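Local coordinates for protein glucose dehydrogenase (Haloferax mediterranei, PDB 2VWQ) that oxidises D-glucose to D-glucono-1,5-lactone, and other aldose sugars likewise, in a zinc-dependent reaction, reducing NADP+ in preference to NAD+, at residues G36-D41 / G62-G67. Sequence-based numbering, arbitrary orientation.
Sequences GVDGTD and GHEAVG. With ZN (zinc ion), chain C.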
ATOM      1  N   GLY A  36     -26.946  12.804  10.061  1.00 21.38           N
ATOM      2  CA  GLY A  36     -26.845  12.660   8.603  1.00 23.11           C
ATOM      3  C   GLY A  36     -27.237  11.261   8.165  1.00 23.03           C
ATOM      4  O   GLY A  36     -27.225  10.336   8.963  1.00 23.41           O
ATOM      5  N   VAL A  37     -27.608  11.115   6.900  1.00 27.90           N
ATOM      6  CA  VAL A  37     -27.922   9.813   6.311  1.00 28.81           C
ATOM      7  C   VAL A  37     -26.830   9.540   5.290  1.00 25.87           C
ATOM      8  O   VAL A  37     -26.541  10.419   4.498  1.00 31.93           O
ATOM      9  CB  VAL A  37     -29.294   9.858   5.573  1.00 27.64           C
ATOM     10  CG1 VAL A  37     -29.610   8.521   4.873  1.00 31.80           C
ATOM     11  CG2 VAL A  37     -30.421  10.244   6.519  1.00 26.81           C
ATOM     12  N   ASP A  38     -26.183   8.368   5.306  1.00 34.14           N
ATOM     13  CA  ASP A  38     -25.389   7.969   4.127  1.00 39.87           C
ATOM     14  C   ASP A  38     -25.782   6.577   3.577  1.00 30.91           C
ATOM     15  O   ASP A  38     -26.779   5.984   4.021  1.00 39.68           O
ATOM     16  CB  ASP A  38     -23.847   8.214   4.271  1.00 39.31           C
ATOM     17  CG  ASP A  38     -23.094   7.110   4.990  1.00 34.35           C
ATOM     18  OD1 ASP A  38     -23.630   6.055   5.302  1.00 38.85           O
ATOM     19  OD2 ASP A  38     -21.913   7.320   5.279  1.00 43.30           O
ATOM     20  N   GLY A  39     -25.015   6.122   2.582  1.00 47.60           N
ATOM     21  CA  GLY A  39     -25.255   4.844   1.898  1.00 51.76           C
ATOM     22  C   GLY A  39     -25.442   3.690   2.851  1.00 52.11           C
ATOM     23  O   GLY A  39     -26.318   2.846   2.663  1.00 51.93           O
ATOM     24  N   THR A  40     -24.639   3.681   3.908  1.00 54.38           N
ATOM     25  CA  THR A  40     -24.677   2.613   4.890  1.00 39.34           C
ATOM     26  C   THR A  40     -26.024   2.509   5.576  1.00 55.36           C
ATOM     27  O   THR A  40     -26.485   1.412   5.869  1.00 58.75           O
ATOM     28  CB  THR A  40     -23.532   2.808   5.917  1.00 62.87           C
ATOM     29  OG1 THR A  40     -22.282   2.981   5.216  1.00 51.01           O
ATOM     30  CG2 THR A  40     -23.427   1.626   6.837  1.00 57.24           C
ATOM     31  N   ASP A  41     -26.683   3.637   5.812  1.00 54.30           N
ATOM     32  CA  ASP A  41     -28.043   3.607   6.357  1.00 53.19           C
ATOM     33  C   ASP A  41     -29.027   2.971   5.373  1.00 57.57           C
ATOM     34  O   ASP A  41     -29.935   2.232   5.767  1.00 52.83           O
ATOM     35  CB  ASP A  41     -28.516   5.027   6.711  1.00 59.01           C
ATOM     36  CG  ASP A  41     -27.724   5.632   7.852  1.00 58.19           C
ATOM     37  OD1 ASP A  41     -28.059   5.289   9.014  1.00 56.25           O
ATOM     38  OD2 ASP A  41     -26.763   6.406   7.585  1.00 42.01           O
ATOM     39  N   GLY A  62     -28.436   5.569  11.928  1.00 27.04           N
ATOM     40  CA  GLY A  62     -27.674   6.824  11.990  1.00 26.82           C
ATOM     41  C   GLY A  62     -26.351   6.697  12.729  1.00 25.18           C
ATOM     42  O   GLY A  62     -26.313   6.288  13.893  1.00 26.56           O
ATOM     43  N   HIS A  63     -25.269   7.085  12.058  1.00 25.31           N
ATOM     44  CA  HIS A  63     -23.942   7.085  12.676  1.00 25.35           C
ATOM     45  C   HIS A  63     -23.193   8.413  12.580  1.00 26.62           C
ATOM     46  O   HIS A  63     -22.095   8.530  13.112  1.00 25.60           O
ATOM     47  CB  HIS A  63     -23.083   5.952  12.105  1.00 20.90           C
ATOM     48  CG  HIS A  63     -22.689   6.141  10.668  1.00 25.74           C
ATOM     49  ND1 HIS A  63     -23.460   5.684   9.629  1.00 24.39           N
ATOM     50  CD2 HIS A  63     -21.599   6.709  10.103  1.00 18.98           C
ATOM     51  CE1 HIS A  63     -22.873   5.980   8.481  1.00 21.84           C
ATOM     52  NE2 HIS A  63     -21.730   6.582   8.740  1.00 28.20           N
ATOM     53  N   GLU A  64     -23.791   9.394  11.912  1.00 26.06           N
ATOM     54  CA  GLU A  64     -23.205  10.702  11.705  1.00 23.75           C
ATOM     55  C   GLU A  64     -24.012  11.703  12.513  1.00 24.44           C
ATOM     56  O   GLU A  64     -25.028  12.201  12.045  1.00 26.09           O
ATOM     57  CB  GLU A  64     -23.276  11.078  10.212  1.00 24.85           C
ATOM     58  CG  GLU A  64     -22.649  10.073   9.300  1.00 24.64           C
ATOM     59  CD  GLU A  64     -22.734  10.437   7.830  1.00 22.00           C
ATOM     60  OE1 GLU A  64     -23.547  11.310   7.460  1.00 28.30           O
ATOM     61  OE2 GLU A  64     -21.978   9.838   7.025  1.00 30.61           O
ATOM     62  N   ALA A  65     -23.579  12.013  13.724  1.00 22.60           N
ATOM     63  CA  ALA A  65     -24.403  12.829  14.596  1.00 22.66           C
ATOM     64  C   ALA A  65     -23.664  14.009  15.202  1.00 24.80           C
ATOM     65  O   ALA A  65     -22.438  14.008  15.329  1.00 24.75           O
ATOM     66  CB  ALA A  65     -24.976  11.968  15.700  1.00 23.93           C
ATOM     67  N   VAL A  66     -24.452  15.010  15.574  1.00 21.84           N
ATOM     68  CA  VAL A  66     -24.013  16.121  16.379  1.00 24.24           C
ATOM     69  C   VAL A  66     -25.117  16.355  17.400  1.00 26.87           C
ATOM     70  O   VAL A  66     -26.294  16.213  17.087  1.00 24.24           O
ATOM     71  CB  VAL A  66     -23.715  17.383  15.536  1.00 23.55           C
ATOM     72  CG1 VAL A  66     -24.954  17.852  14.738  1.00 21.12           C
ATOM     73  CG2 VAL A  66     -23.139  18.509  16.435  1.00 21.30           C
ATOM     74  N   GLY A  67     -24.717  16.657  18.630  1.00 22.59           N
ATOM     75  CA  GLY A  67     -25.641  16.883  19.714  1.00 22.38           C
ATOM     76  C   GLY A  67     -25.087  17.843  20.738  1.00 26.65           C
ATOM     77  O   GLY A  67     -23.958  18.295  20.614  1.00 24.69           O
TER
HETATM   78 ZN    ZN C 800     -20.623   8.120   7.719  1.00 44.59          ZN
HETATM   79  O   HOH W   1     -25.763   8.086   9.411  1.00 27.31           O
HETATM   80  O   HOH W   2     -25.792   4.197   9.841  1.00 42.34           O
HETATM   81  O   HOH W   3     -20.032   6.884   6.688  1.00 34.06           O
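Asp41 OD1 receives the backbone N of Gly62 in a bent, weak bond of 3.0 Å and a shorter one from a water, 2.6 Å away, which in turn accepts from His63 ND1. Asp41 OD2 takes Asp38 N in a nearly straight bond at 3.1 Å and a second water that also joins Gly36 O to His63 N. Asp38, the N-cap of helix 39-46, forms a capping box with Asp41, and its OD1 accepts from Thr40 N, which lies above the carboxylate plane. This helix belongs to the GroES-like domain of the zinc-containing alcohol dehydrogenase family. The zinc ion is bound by His63 NE2, by Glu64 OE2 (2.3 Å) and by Glu150. Asp38, also a zinc ligand of this enzyme, here keeps OD2 2.9 Å from the ion, while OD1 meets the edge of the His63 ring at CE1, 3.3 Å away. An alanine in place of Asp38 would probably leave Thr40 N without its side-chain acceptor and open a gap beside the zinc. Glu64 CG sits over one face of the His63 ring, toward its rim; with the chain extended (chi2 179°), OE2 binds the metal and OE1 forms a salt bridge with Lys349. Gly36 N donates to Glu64 O at 2.8 Å, joining strands 27-37 and 64-71.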